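Local coordinates for protein amine Dehydrogenase (Pseudomonas putida, PDB 1JMX) that probably carries electrons through two covalently attached c-type hemes, as the heme-bearing alpha subunit of a quinohemoprotein amine dehydrogenase, at residues R84-V89 and E268-G273; M190-D195 and D440-P445; P344-V349 and Q405-G410. One frame throughout, in Å; residues are numbered along the deposited sequence.

Interaction 1. Residues R84-V89 and E268-G273; sequences RRLNTV and EHDERG
Arg84 and Asp270 carry this contact, their side chains crossing at a slant with guanidinium and carboxylate planes turned 77° apart. Arg84 NE reaches Asp270 OD1 at 3.3 Å with a nearly straight N-H (163°), forming a long salt bridge. The oxygen lies in the guanidinium plane, whereas NE comes down on the carboxylate from above, 73° out of its plane. Arg84 is bent at chi2 and chi3, which folds the chain so that NE faces back to the aspartate. Behind the charges the stems press together, Arg84 CB standing 3.4 Å from Asp270 CB. Leu86 CD1 sits over the centre of one guanidinium face, 3.7 Å above it, giving the charged group an apolar lid on that side. A water adds a second, weaker link: it accepts from Leu86 N at 3.1 Å and donates weakly to Asp270 O at 3.4 Å. The Arg84 side chain lies about 10 Å from a bound heme c. The contact joins the loop between helices 54-67 and 94-100 of the heme-binding part to the corner at the start of barrel strand 269-280; Phe265 of strand 259-266 touches both charged side chains, and Leu86 and Thr88 share backbone hydrogen bonds with another protein chain.

Interaction 2. Residues M190-D195 and D440-P445; sequences MLAKGD and DGVFVP
Ala192 puts its methyl group against Val442, and this is the apolar part of the contact: Ala192 CB meets Val442 CG2 at 3.7 Å. The valine holds CG1 anti to its own backbone N (chi1 169°), which leaves CG2 as the branch next to the alanine. Only one methyl from each residue takes part, so the hydrophobic patch is small.

The rest of the meeting is between that methyl and main-chain oxygens. Ala192 CB lies 3.7 Å from Asp440 O and 4.0 Å from Gly441 O, so it rests over the peptides that lead into strand 442-445. The backbones come close here, with Ala192 CA 5.5 Å from Gly441 CA. Ala192 O and Asp440 O are 3.7 Å apart; both are acceptors, so they are neighbours and not bonding partners.

Ala192 sits at the tip of a beta hairpin joining strands 182-190 and 194-204, the first two of the closed eight-stranded antiparallel barrel. The tip brings this barrel, domain II, against strand 442-445 in the mixed sheet of domain IV. Its left-handed backbone conformation (phi 68°) belongs to the tight turn there, which ends in a classic beta bulge.

Backbone hydrogen bonds fix the shape of this tip. Met190 O accepts twice, from Lys193 N at 2.9 Å and from Gly194 N at 2.8 Å, while Met190 N donates to Gly194 O at 3.0 Å.

Polar bonds to strand 391-400 seat the hairpin beside its partner: Ala192 N donates to Glu394 OE1, and Leu191 O accepts from Arg392 NH1. Gly441 is backbone-bonded to Phe393 of that same strand, and the side chains of Ala192 and Val442 both touch Arg392.

Interaction 3. Residues P344-V349 and Q405-G410; sequences PGQREV and QPLRIG
Gln346 brings its flat carboxamide to Leu407 with the NH2 end leading. Leu407 CD2 lies 3.4 Å from Gln346 NE2, well off the amide plane, and Arg408 O approaches the same nitrogen at 3.2 Å, less far from the plane but on the same side of it. Nearby, the Arg347 guanidinium has Gly345 O above one face, offset toward the rim. The guanidinium of Arg408 is engaged away from the contact, salt-bridged to Glu396 and in a cation-pi contact with Tyr411.

A bend at chi2 (-88°) swings the glutamine's amide back across the leucine, and the methyl also meets the aliphatic stem, Gln346 CG to Leu407 CD2 at 3.9 Å. The other leucine branch works on the main chain: Leu407 CD1 is 4.0 Å from Gly345 N, and Leu407 CG is 4.2 Å from Gly345 CA.

Strands 345-349 and 406-410 run at 67° to each other, their axes 7.7 Å apart at closest. They belong to different sheets, of E-set domains III and IV, and Leu407 fills the angle between them. Next to it, Pro344 and Ala402 share a backbone hydrogen bond, while Ile409 packs on Phe293 of strand 285-295.

The chemistry is therefore mostly that of one buried leucine packed against a glycine backbone and the side chain of an exposed glutamine; no charged group takes part in the touching.

How the interactions relate
All three contacts join separate domains and are only partly buried, but they lie progressively farther from the middle of the chain: interaction 1 is near it, interaction 2 farther out, interaction 3 farthest. Interactions 1 and 2 use the same barrel and touch, Gly273 O lying 3.0 Å from Met190 CG. Interactions 2 and 3 both reach the last domain's sheet, where strand 391-400 pairs with both 442-445 and 406-420; their nearest atoms are about 9 Å apart. Charge and a bridging water mark interaction 1, on the heme-bearing side. Interaction 2 is mainly the packing of an alanine methyl at a hairpin tip, and interaction 3 that of a leucine between two crossing strands.

Interaction 1. Residues R84-V89 and E268-G273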
ATOM      1  N   ARG A  84       8.704 -10.960   7.713  1.00 12.27           N
ATOM      2  CA  ARG A  84       7.564 -10.094   7.985  1.00 12.79           C
ATOM      3  C   ARG A  84       7.854  -8.899   8.882  1.00 12.20           C
ATOM      4  O   ARG A  84       7.047  -8.546   9.741  1.00 13.33           O
ATOM      5  CB  ARG A  84       6.394 -10.906   8.563  1.00 13.81           C
ATOM      6  CG  ARG A  84       5.911 -12.056   7.676  1.00 16.76           C
ATOM      7  CD  ARG A  84       5.383 -11.557   6.341  1.00 16.20           C
ATOM      8  NE  ARG A  84       4.172 -10.756   6.493  1.00 17.35           N
ATOM      9  CZ  ARG A  84       3.610 -10.060   5.509  1.00 18.22           C
ATOM     10  NH1 ARG A  84       4.144 -10.058   4.294  1.00 18.03           N
ATOM     11  NH2 ARG A  84       2.504  -9.370   5.736  1.00 18.70           N
ATOM     12  N   ARG A  85       9.025  -8.305   8.703  1.00 11.75           N
ATOM     13  CA  ARG A  85       9.400  -7.125   9.459  1.00 10.61           C
ATOM     14  C   ARG A  85       8.894  -5.943   8.630  1.00 10.52           C
ATOM     15  O   ARG A  85       9.649  -5.305   7.896  1.00 10.10           O
ATOM     16  CB  ARG A  85      10.916  -7.074   9.644  1.00 10.34           C
ATOM     17  CG  ARG A  85      11.478  -8.273  10.381  1.00  9.89           C
ATOM     18  CD  ARG A  85      12.957  -8.103  10.619  1.00 10.71           C
ATOM     19  NE  ARG A  85      13.586  -9.302  11.170  1.00 15.25           N
ATOM     20  CZ  ARG A  85      13.721  -9.572  12.470  1.00 14.78           C
ATOM     21  NH1 ARG A  85      13.270  -8.723  13.387  1.00 14.45           N
ATOM     22  NH2 ARG A  85      14.313 -10.701  12.852  1.00 12.45           N
ATOM     23  N   LEU A  86       7.594  -5.683   8.740  1.00 11.66           N
ATOM     24  CA  LEU A  86       6.947  -4.613   7.985  1.00 12.72           C
ATOM     25  C   LEU A  86       7.234  -3.156   8.375  1.00 13.06           C
ATOM     26  O   LEU A  86       6.820  -2.254   7.678  1.00 12.65           O
ATOM     27  CB  LEU A  86       5.436  -4.874   7.848  1.00 13.19           C
ATOM     28  CG  LEU A  86       5.044  -5.772   6.657  1.00 13.23           C
ATOM     29  CD1 LEU A  86       5.611  -7.162   6.826  1.00 13.91           C
ATOM     30  CD2 LEU A  86       3.535  -5.846   6.496  1.00 13.21           C
ATOM     31  N   ASN A  87       7.954  -2.933   9.470  1.00 13.38           N
ATOM     32  CA  ASN A  87       8.313  -1.579   9.881  1.00 13.35           C
ATOM     33  C   ASN A  87       9.709  -1.236   9.366  1.00 11.65           C
ATOM     34  O   ASN A  87      10.237  -0.168   9.649  1.00 12.24           O
ATOM     35  CB  ASN A  87       8.257  -1.422  11.408  1.00 14.23           C
ATOM     36  CG  ASN A  87       6.844  -1.288  11.926  1.00 12.96           C
ATOM     37  OD1 ASN A  87       6.019  -0.599  11.328  1.00 13.64           O
ATOM     38  ND2 ASN A  87       6.554  -1.947  13.045  1.00 13.78           N
ATOM     39  N   THR A  88      10.289  -2.147   8.591  1.00 11.99           N
ATOM     40  CA  THR A  88      11.616  -1.953   8.019  1.00 12.17           C
ATOM     41  C   THR A  88      11.607  -0.788   7.043  1.00 13.79           C
ATOM     42  O   THR A  88      10.735  -0.687   6.184  1.00 13.18           O
ATOM     43  CB  THR A  88      12.111  -3.222   7.273  1.00 13.33           C
ATOM     44  OG1 THR A  88      12.319  -4.288   8.211  1.00 14.83           O
ATOM     45  CG2 THR A  88      13.416  -2.958   6.536  1.00 12.18           C
ATOM     46  N   VAL A  89      12.557   0.120   7.232  1.00 15.49           N
ATOM     47  CA  VAL A  89      12.711   1.279   6.367  1.00 15.21           C
ATOM     48  C   VAL A  89      13.696   0.830   5.294  1.00 15.09           C
ATOM     49  O   VAL A  89      14.876   0.632   5.565  1.00 14.65           O
ATOM     50  CB  VAL A  89      13.279   2.495   7.143  1.00 16.02           C
ATOM     51  CG1 VAL A  89      13.418   3.689   6.218  1.00 16.36           C
ATOM     52  CG2 VAL A  89      12.363   2.846   8.313  1.00 15.98           C
ATOM     53  N   GLU A 268      -0.832 -14.973  12.847  1.00 22.55           N
ATOM     54  CA  GLU A 268      -1.904 -14.018  12.633  1.00 24.65           C
ATOM     55  C   GLU A 268      -1.482 -12.550  12.789  1.00 23.69           C
ATOM     56  O   GLU A 268      -2.115 -11.643  12.236  1.00 22.63           O
ATOM     57  CB  GLU A 268      -3.039 -14.345  13.609  1.00 27.63           C
ATOM     58  CG  GLU A 268      -3.365 -15.851  13.736  1.00 34.69           C
ATOM     59  CD  GLU A 268      -2.299 -16.681  14.507  1.00 38.14           C
ATOM     60  OE1 GLU A 268      -1.602 -16.117  15.392  1.00 38.25           O
ATOM     61  OE2 GLU A 268      -2.166 -17.906  14.220  1.00 40.26           O
ATOM     62  N   HIS A 269      -0.404 -12.322  13.535  1.00 22.42           N
ATOM     63  CA  HIS A 269       0.079 -10.976  13.797  1.00 20.83           C
ATOM     64  C   HIS A 269       1.588 -10.946  13.668  1.00 19.96           C
ATOM     65  O   HIS A 269       2.302 -11.386  14.576  1.00 19.34           O
ATOM     66  CB  HIS A 269      -0.312 -10.580  15.217  1.00 20.46           C
ATOM     67  CG  HIS A 269      -1.704 -10.978  15.589  1.00 19.57           C
ATOM     68  ND1 HIS A 269      -2.800 -10.174  15.353  1.00 20.69           N
ATOM     69  CD2 HIS A 269      -2.183 -12.116  16.140  1.00 19.97           C
ATOM     70  CE1 HIS A 269      -3.895 -10.801  15.741  1.00 18.83           C
ATOM     71  NE2 HIS A 269      -3.548 -11.982  16.219  1.00 20.71           N
ATOM     72  N   ASP A 270       2.082 -10.418  12.555  1.00 19.75           N
ATOM     73  CA  ASP A 270       3.522 -10.385  12.363  1.00 19.80           C
ATOM     74  C   ASP A 270       4.324  -9.308  13.073  1.00 17.43           C
ATOM     75  O   ASP A 270       5.541  -9.286  12.956  1.00 16.98           O
ATOM     76  CB  ASP A 270       3.914 -10.507  10.889  1.00 23.59           C
ATOM     77  CG  ASP A 270       3.108  -9.619   9.992  1.00 24.47           C
ATOM     78  OD1 ASP A 270       2.358 -10.170   9.163  1.00 23.78           O
ATOM     79  OD2 ASP A 270       3.242  -8.386  10.105  1.00 25.40           O
ATOM     80  N   GLU A 271       3.655  -8.414  13.797  1.00 16.79           N
ATOM     81  CA  GLU A 271       4.361  -7.392  14.574  1.00 16.39           C
ATOM     82  C   GLU A 271       4.676  -8.019  15.927  1.00 14.25           C
ATOM     83  O   GLU A 271       5.467  -7.495  16.699  1.00 15.85           O
ATOM     84  CB  GLU A 271       3.525  -6.120  14.824  1.00 17.15           C
ATOM     85  CG  GLU A 271       2.148  -6.044  14.188  1.00 19.82           C
ATOM     86  CD  GLU A 271       1.094  -6.875  14.893  1.00 16.14           C
ATOM     87  OE1 GLU A 271       0.668  -6.520  16.011  1.00 16.02           O
ATOM     88  OE2 GLU A 271       0.661  -7.870  14.293  1.00 16.07           O
ATOM     89  N   ARG A 272       4.004  -9.125  16.220  1.00 13.45           N
ATOM     90  CA  ARG A 272       4.191  -9.832  17.474  1.00 12.83           C
ATOM     91  C   ARG A 272       5.103 -11.023  17.232  1.00 13.87           C
ATOM     92  O   ARG A 272       4.655 -12.108  16.860  1.00 14.54           O
ATOM     93  CB  ARG A 272       2.831 -10.263  18.011  1.00 11.91           C
ATOM     94  CG  ARG A 272       1.834  -9.133  17.930  1.00 12.83           C
ATOM     95  CD  ARG A 272       0.449  -9.532  18.323  1.00 12.10           C
ATOM     96  NE  ARG A 272      -0.509  -8.561  17.814  1.00 11.98           N
ATOM     97  CZ  ARG A 272      -1.812  -8.578  18.067  1.00 11.24           C
ATOM     98  NH1 ARG A 272      -2.332  -9.521  18.839  1.00 11.90           N
ATOM     99  NH2 ARG A 272      -2.600  -7.678  17.503  1.00 10.29           N
ATOM    100  N   GLY A 273       6.397 -10.793  17.408  1.00 13.92           N
ATOM    101  CA  GLY A 273       7.361 -11.843  17.195  1.00 15.60           C
ATOM    102  C   GLY A 273       8.618 -11.648  18.007  1.00 16.36           C
ATOM    103  O   GLY A 273       8.724 -10.722  18.810  1.00 18.41           O
TER
HETATM  104  O   HOH W   1       5.964  -6.405  11.241  1.00 18.00           O

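Interaction 2. Residues M190-D195 and D440-P445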
ATOM      1  N   MET A 190      11.689 -10.805  22.326  1.00 14.89           N
ATOM      2  CA  MET A 190      10.438 -10.283  21.809  1.00 16.33           C
ATOM      3  C   MET A 190      10.287  -8.841  22.297  1.00 17.37           C
ATOM      4  O   MET A 190      10.330  -8.579  23.497  1.00 17.54           O
ATOM      5  CB  MET A 190       9.256 -11.126  22.283  1.00 18.11           C
ATOM      6  CG  MET A 190       7.927 -10.703  21.674  1.00 21.71           C
ATOM      7  SD  MET A 190       6.532 -11.661  22.270  1.00 25.57           S
ATOM      8  CE  MET A 190       6.482 -12.952  21.062  1.00 26.96           C
ATOM      9  N   LEU A 191      10.164  -7.909  21.356  1.00 16.67           N
ATOM     10  CA  LEU A 191      10.007  -6.491  21.675  1.00 16.96           C
ATOM     11  C   LEU A 191       8.846  -6.307  22.646  1.00 17.14           C
ATOM     12  O   LEU A 191       7.784  -6.901  22.475  1.00 18.50           O
ATOM     13  CB  LEU A 191       9.740  -5.707  20.389  1.00 17.59           C
ATOM     14  CG  LEU A 191      10.675  -4.582  19.949  1.00 18.44           C
ATOM     15  CD1 LEU A 191      12.141  -4.934  20.128  1.00 18.35           C
ATOM     16  CD2 LEU A 191      10.377  -4.301  18.492  1.00 19.80           C
ATOM     17  N   ALA A 192       9.077  -5.524  23.693  1.00 17.14           N
ATOM     18  CA  ALA A 192       8.070  -5.249  24.712  1.00 16.55           C
ATOM     19  C   ALA A 192       7.679  -6.450  25.578  1.00 17.64           C
ATOM     20  O   ALA A 192       6.732  -6.364  26.367  1.00 18.51           O
ATOM     21  CB  ALA A 192       6.835  -4.616  24.086  1.00 16.77           C
ATOM     22  N   LYS A 193       8.387  -7.566  25.424  1.00 16.93           N
ATOM     23  CA  LYS A 193       8.112  -8.756  26.230  1.00 18.68           C
ATOM     24  C   LYS A 193       9.376  -9.233  26.949  1.00 18.90           C
ATOM     25  O   LYS A 193       9.350  -9.532  28.144  1.00 19.72           O
ATOM     26  CB  LYS A 193       7.515  -9.876  25.385  1.00 18.94           C
ATOM     27  CG  LYS A 193       7.318 -11.183  26.151  1.00 21.92           C
ATOM     28  CD  LYS A 193       6.413 -10.998  27.351  1.00 22.36           C
ATOM     29  CE  LYS A 193       6.278 -12.274  28.150  1.00 23.14           C
ATOM     30  NZ  LYS A 193       5.771 -13.375  27.302  1.00 25.41           N
ATOM     31  N   GLY A 194      10.481  -9.311  26.219  1.00 19.61           N
ATOM     32  CA  GLY A 194      11.726  -9.715  26.834  1.00 18.93           C
ATOM     33  C   GLY A 194      12.432 -10.897  26.218  1.00 19.45           C
ATOM     34  O   GLY A 194      11.974 -11.477  25.233  1.00 18.35           O
ATOM     35  N   ASP A 195      13.547 -11.263  26.848  1.00 19.97           N
ATOM     36  CA  ASP A 195      14.381 -12.371  26.412  1.00 18.95           C
ATOM     37  C   ASP A 195      13.693 -13.715  26.517  1.00 17.97           C
ATOM     38  O   ASP A 195      12.753 -13.891  27.280  1.00 18.86           O
ATOM     39  CB  ASP A 195      15.689 -12.397  27.205  1.00 18.98           C
ATOM     40  CG  ASP A 195      16.632 -11.274  26.819  1.00 21.18           C
ATOM     41  OD1 ASP A 195      17.386 -10.788  27.691  1.00 21.41           O
ATOM     42  OD2 ASP A 195      16.637 -10.878  25.635  1.00 24.13           O
ATOM     43  N   ASP A 440       3.577  -1.897  29.701  1.00 21.04           N
ATOM     44  CA  ASP A 440       4.621  -2.745  29.132  1.00 18.73           C
ATOM     45  C   ASP A 440       5.245  -2.278  27.813  1.00 17.46           C
ATOM     46  O   ASP A 440       6.210  -2.885  27.342  1.00 17.47           O
ATOM     47  CB  ASP A 440       4.145  -4.201  29.030  1.00 21.02           C
ATOM     48  CG  ASP A 440       2.827  -4.359  28.274  1.00 23.31           C
ATOM     49  OD1 ASP A 440       2.136  -3.360  27.994  1.00 24.52           O
ATOM     50  OD2 ASP A 440       2.465  -5.519  27.973  1.00 25.81           O
ATOM     51  N   GLY A 441       4.737  -1.177  27.255  1.00 15.33           N
ATOM     52  CA  GLY A 441       5.273  -0.651  26.010  1.00 14.87           C
ATOM     53  C   GLY A 441       4.565  -1.154  24.763  1.00 14.80           C
ATOM     54  O   GLY A 441       5.089  -1.053  23.657  1.00 13.68           O
ATOM     55  N   VAL A 442       3.382  -1.726  24.954  1.00 14.27           N
ATOM     56  CA  VAL A 442       2.579  -2.242  23.860  1.00 13.22           C
ATOM     57  C   VAL A 442       1.416  -1.291  23.640  1.00 13.28           C
ATOM     58  O   VAL A 442       0.646  -1.025  24.566  1.00 13.54           O
ATOM     59  CB  VAL A 442       2.014  -3.646  24.191  1.00 13.08           C
ATOM     60  CG1 VAL A 442       0.974  -4.060  23.176  1.00 12.94           C
ATOM     61  CG2 VAL A 442       3.123  -4.660  24.215  1.00 12.67           C
ATOM     62  N   PHE A 443       1.330  -0.733  22.435  1.00 13.65           N
ATOM     63  CA  PHE A 443       0.241   0.166  22.079  1.00 12.46           C
ATOM     64  C   PHE A 443      -0.832  -0.607  21.309  1.00 12.71           C
ATOM     65  O   PHE A 443      -0.554  -1.204  20.273  1.00 12.65           O
ATOM     66  CB  PHE A 443       0.741   1.333  21.223  1.00 12.55           C
ATOM     67  CG  PHE A 443      -0.323   2.351  20.919  1.00 13.40           C
ATOM     68  CD1 PHE A 443      -0.560   3.410  21.790  1.00 13.59           C
ATOM     69  CD2 PHE A 443      -1.101   2.247  19.769  1.00 13.39           C
ATOM     70  CE1 PHE A 443      -1.557   4.353  21.522  1.00 14.99           C
ATOM     71  CE2 PHE A 443      -2.099   3.184  19.494  1.00 12.53           C
ATOM     72  CZ  PHE A 443      -2.326   4.240  20.373  1.00 13.29           C
ATOM     73  N   VAL A 444      -2.048  -0.609  21.843  1.00 13.66           N
ATOM     74  CA  VAL A 444      -3.181  -1.294  21.220  1.00 14.35           C
ATOM     75  C   VAL A 444      -4.061  -0.239  20.547  1.00 14.58           C
ATOM     76  O   VAL A 444      -4.731   0.542  21.224  1.00 14.82           O
ATOM     77  CB  VAL A 444      -4.014  -2.085  22.280  1.00 15.20           C
ATOM     78  CG1 VAL A 444      -5.268  -2.675  21.651  1.00 14.63           C
ATOM     79  CG2 VAL A 444      -3.163  -3.190  22.910  1.00 12.90           C
ATOM     80  N   PRO A 445      -4.038  -0.182  19.200  1.00 15.88           N
ATOM     81  CA  PRO A 445      -4.839   0.790  18.446  1.00 15.42           C
ATOM     82  C   PRO A 445      -6.343   0.585  18.581  1.00 15.52           C
ATOM     83  O   PRO A 445      -6.804  -0.476  19.012  1.00 16.04           O
ATOM     84  CB  PRO A 445      -4.355   0.588  17.008  1.00 15.73           C
ATOM     85  CG  PRO A 445      -3.949  -0.841  16.981  1.00 17.24           C
ATOM     86  CD  PRO A 445      -3.231  -1.012  18.288  1.00 14.74           C
TER

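Interaction 3. Residues P344-V349 and Q405-G410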
ATOM      1  N   PRO A 344      32.841   1.336  34.007  1.00 34.94           N
ATOM      2  CA  PRO A 344      31.829   1.145  32.965  1.00 34.21           C
ATOM      3  C   PRO A 344      32.455   0.696  31.637  1.00 33.36           C
ATOM      4  O   PRO A 344      33.493   1.209  31.230  1.00 33.78           O
ATOM      5  CB  PRO A 344      31.197   2.533  32.858  1.00 34.04           C
ATOM      6  CG  PRO A 344      32.340   3.447  33.171  1.00 34.48           C
ATOM      7  CD  PRO A 344      32.964   2.760  34.366  1.00 35.20           C
ATOM      8  N   GLY A 345      31.847  -0.294  30.992  1.00 32.43           N
ATOM      9  CA  GLY A 345      32.358  -0.782  29.723  1.00 30.80           C
ATOM     10  C   GLY A 345      31.910  -2.204  29.459  1.00 30.21           C
ATOM     11  O   GLY A 345      31.329  -2.851  30.334  1.00 28.86           O
ATOM     12  N   GLN A 346      32.189  -2.700  28.259  1.00 31.13           N
ATOM     13  CA  GLN A 346      31.800  -4.056  27.897  1.00 32.60           C
ATOM     14  C   GLN A 346      32.794  -5.083  28.466  1.00 32.13           C
ATOM     15  O   GLN A 346      33.991  -4.822  28.582  1.00 32.60           O
ATOM     16  CB  GLN A 346      31.673  -4.205  26.367  1.00 33.51           C
ATOM     17  CG  GLN A 346      30.614  -3.310  25.681  1.00 34.77           C
ATOM     18  CD  GLN A 346      29.197  -3.921  25.622  1.00 36.41           C
ATOM     19  OE1 GLN A 346      28.999  -5.121  25.855  1.00 35.93           O
ATOM     20  NE2 GLN A 346      28.208  -3.084  25.291  1.00 36.00           N
ATOM     21  N   ARG A 347      32.281  -6.253  28.820  1.00 32.11           N
ATOM     22  CA  ARG A 347      33.104  -7.326  29.375  1.00 32.56           C
ATOM     23  C   ARG A 347      33.012  -8.560  28.495  1.00 32.85           C
ATOM     24  O   ARG A 347      31.920  -8.955  28.082  1.00 33.71           O
ATOM     25  CB  ARG A 347      32.624  -7.686  30.781  1.00 31.76           C
ATOM     26  CG  ARG A 347      32.782  -6.555  31.774  1.00 32.04           C
ATOM     27  CD  ARG A 347      34.256  -6.287  32.044  1.00 32.32           C
ATOM     28  NE  ARG A 347      34.505  -4.909  32.452  1.00 33.27           N
ATOM     29  CZ  ARG A 347      33.972  -4.317  33.515  1.00 33.03           C
ATOM     30  NH1 ARG A 347      33.143  -4.967  34.321  1.00 34.83           N
ATOM     31  NH2 ARG A 347      34.250  -3.049  33.757  1.00 33.82           N
ATOM     32  N   GLU A 348      34.154  -9.147  28.167  1.00 32.72           N
ATOM     33  CA  GLU A 348      34.117 -10.342  27.357  1.00 32.86           C
ATOM     34  C   GLU A 348      33.769 -11.479  28.285  1.00 32.47           C
ATOM     35  O   GLU A 348      34.569 -11.856  29.135  1.00 32.73           O
ATOM     36  CB  GLU A 348      35.450 -10.601  26.666  1.00 35.53           C
ATOM     37  CG  GLU A 348      35.333 -10.712  25.137  1.00 40.70           C
ATOM     38  CD  GLU A 348      34.431 -11.869  24.659  1.00 44.11           C
ATOM     39  OE1 GLU A 348      33.273 -12.012  25.144  1.00 44.39           O
ATOM     40  OE2 GLU A 348      34.880 -12.634  23.768  1.00 45.24           O
ATOM     41  N   VAL A 349      32.533 -11.956  28.178  1.00 31.54           N
ATOM     42  CA  VAL A 349      32.049 -13.061  29.004  1.00 30.49           C
ATOM     43  C   VAL A 349      32.641 -14.382  28.516  1.00 29.95           C
ATOM     44  O   VAL A 349      32.953 -14.531  27.335  1.00 29.25           O
ATOM     45  CB  VAL A 349      30.500 -13.135  28.976  1.00 30.06           C
ATOM     46  CG1 VAL A 349      29.995 -14.290  29.812  1.00 28.66           C
ATOM     47  CG2 VAL A 349      29.910 -11.830  29.496  1.00 30.61           C
ATOM     48  N   GLN A 405      34.027   6.680  25.572  1.00 34.45           N
ATOM     49  CA  GLN A 405      33.362   6.279  24.342  1.00 33.63           C
ATOM     50  C   GLN A 405      31.929   5.815  24.643  1.00 31.80           C
ATOM     51  O   GLN A 405      31.635   5.357  25.755  1.00 29.98           O
ATOM     52  CB  GLN A 405      34.160   5.159  23.658  1.00 36.62           C
ATOM     53  CG  GLN A 405      34.193   5.267  22.120  1.00 41.09           C
ATOM     54  CD  GLN A 405      34.741   6.617  21.636  1.00 43.26           C
ATOM     55  OE1 GLN A 405      35.835   7.038  22.042  1.00 44.70           O
ATOM     56  NE2 GLN A 405      33.965   7.314  20.788  1.00 43.62           N
ATOM     57  N   PRO A 406      31.001   5.994  23.679  1.00 30.12           N
ATOM     58  CA  PRO A 406      29.605   5.583  23.865  1.00 29.09           C
ATOM     59  C   PRO A 406      29.488   4.092  24.189  1.00 27.45           C
ATOM     60  O   PRO A 406      30.201   3.250  23.628  1.00 27.51           O
ATOM     61  CB  PRO A 406      28.968   5.933  22.520  1.00 30.03           C
ATOM     62  CG  PRO A 406      29.741   7.135  22.101  1.00 30.21           C
ATOM     63  CD  PRO A 406      31.155   6.708  22.398  1.00 30.06           C
ATOM     64  N   LEU A 407      28.554   3.777  25.073  1.00 25.70           N
ATOM     65  CA  LEU A 407      28.344   2.415  25.528  1.00 25.14           C
ATOM     66  C   LEU A 407      26.857   2.091  25.418  1.00 23.95           C
ATOM     67  O   LEU A 407      26.033   2.788  26.002  1.00 23.47           O
ATOM     68  CB  LEU A 407      28.765   2.336  27.003  1.00 24.16           C
ATOM     69  CG  LEU A 407      29.169   1.082  27.790  1.00 24.39           C
ATOM     70  CD1 LEU A 407      28.543   1.186  29.185  1.00 23.23           C
ATOM     71  CD2 LEU A 407      28.761  -0.211  27.117  1.00 23.38           C
ATOM     72  N   ARG A 408      26.505   1.086  24.620  1.00 23.69           N
ATOM     73  CA  ARG A 408      25.107   0.690  24.528  1.00 22.95           C
ATOM     74  C   ARG A 408      24.887  -0.285  25.686  1.00 21.19           C
ATOM     75  O   ARG A 408      25.492  -1.356  25.731  1.00 20.52           O
ATOM     76  CB  ARG A 408      24.780   0.013  23.191  1.00 24.52           C
ATOM     77  CG  ARG A 408      23.278  -0.312  23.051  1.00 26.98           C
ATOM     78  CD  ARG A 408      22.911  -0.843  21.673  1.00 30.11           C
ATOM     79  NE  ARG A 408      22.465  -2.239  21.696  1.00 34.21           N
ATOM     80  CZ  ARG A 408      21.207  -2.632  21.889  1.00 35.59           C
ATOM     81  NH1 ARG A 408      20.248  -1.740  22.082  1.00 38.42           N
ATOM     82  NH2 ARG A 408      20.905  -3.923  21.918  1.00 37.45           N
ATOM     83  N   ILE A 409      24.095   0.142  26.663  1.00 20.71           N
ATOM     84  CA  ILE A 409      23.801  -0.673  27.827  1.00 20.05           C
ATOM     85  C   ILE A 409      22.895  -1.833  27.434  1.00 20.41           C
ATOM     86  O   ILE A 409      23.244  -2.996  27.631  1.00 20.13           O
ATOM     87  CB  ILE A 409      23.120   0.161  28.957  1.00 20.49           C
ATOM     88  CG1 ILE A 409      24.132   1.078  29.660  1.00 21.29           C
ATOM     89  CG2 ILE A 409      22.532  -0.754  30.010  1.00 19.10           C
ATOM     90  CD1 ILE A 409      24.765   2.115  28.801  1.00 23.03           C
ATOM     91  N   GLY A 410      21.728  -1.502  26.885  1.00 20.20           N
ATOM     92  CA  GLY A 410      20.777  -2.519  26.477  1.00 19.07           C
ATOM     93  C   GLY A 410      19.372  -1.970  26.565  1.00 19.66           C
ATOM     94  O   GLY A 410      19.172  -0.761  26.515  1.00 19.43           O
TER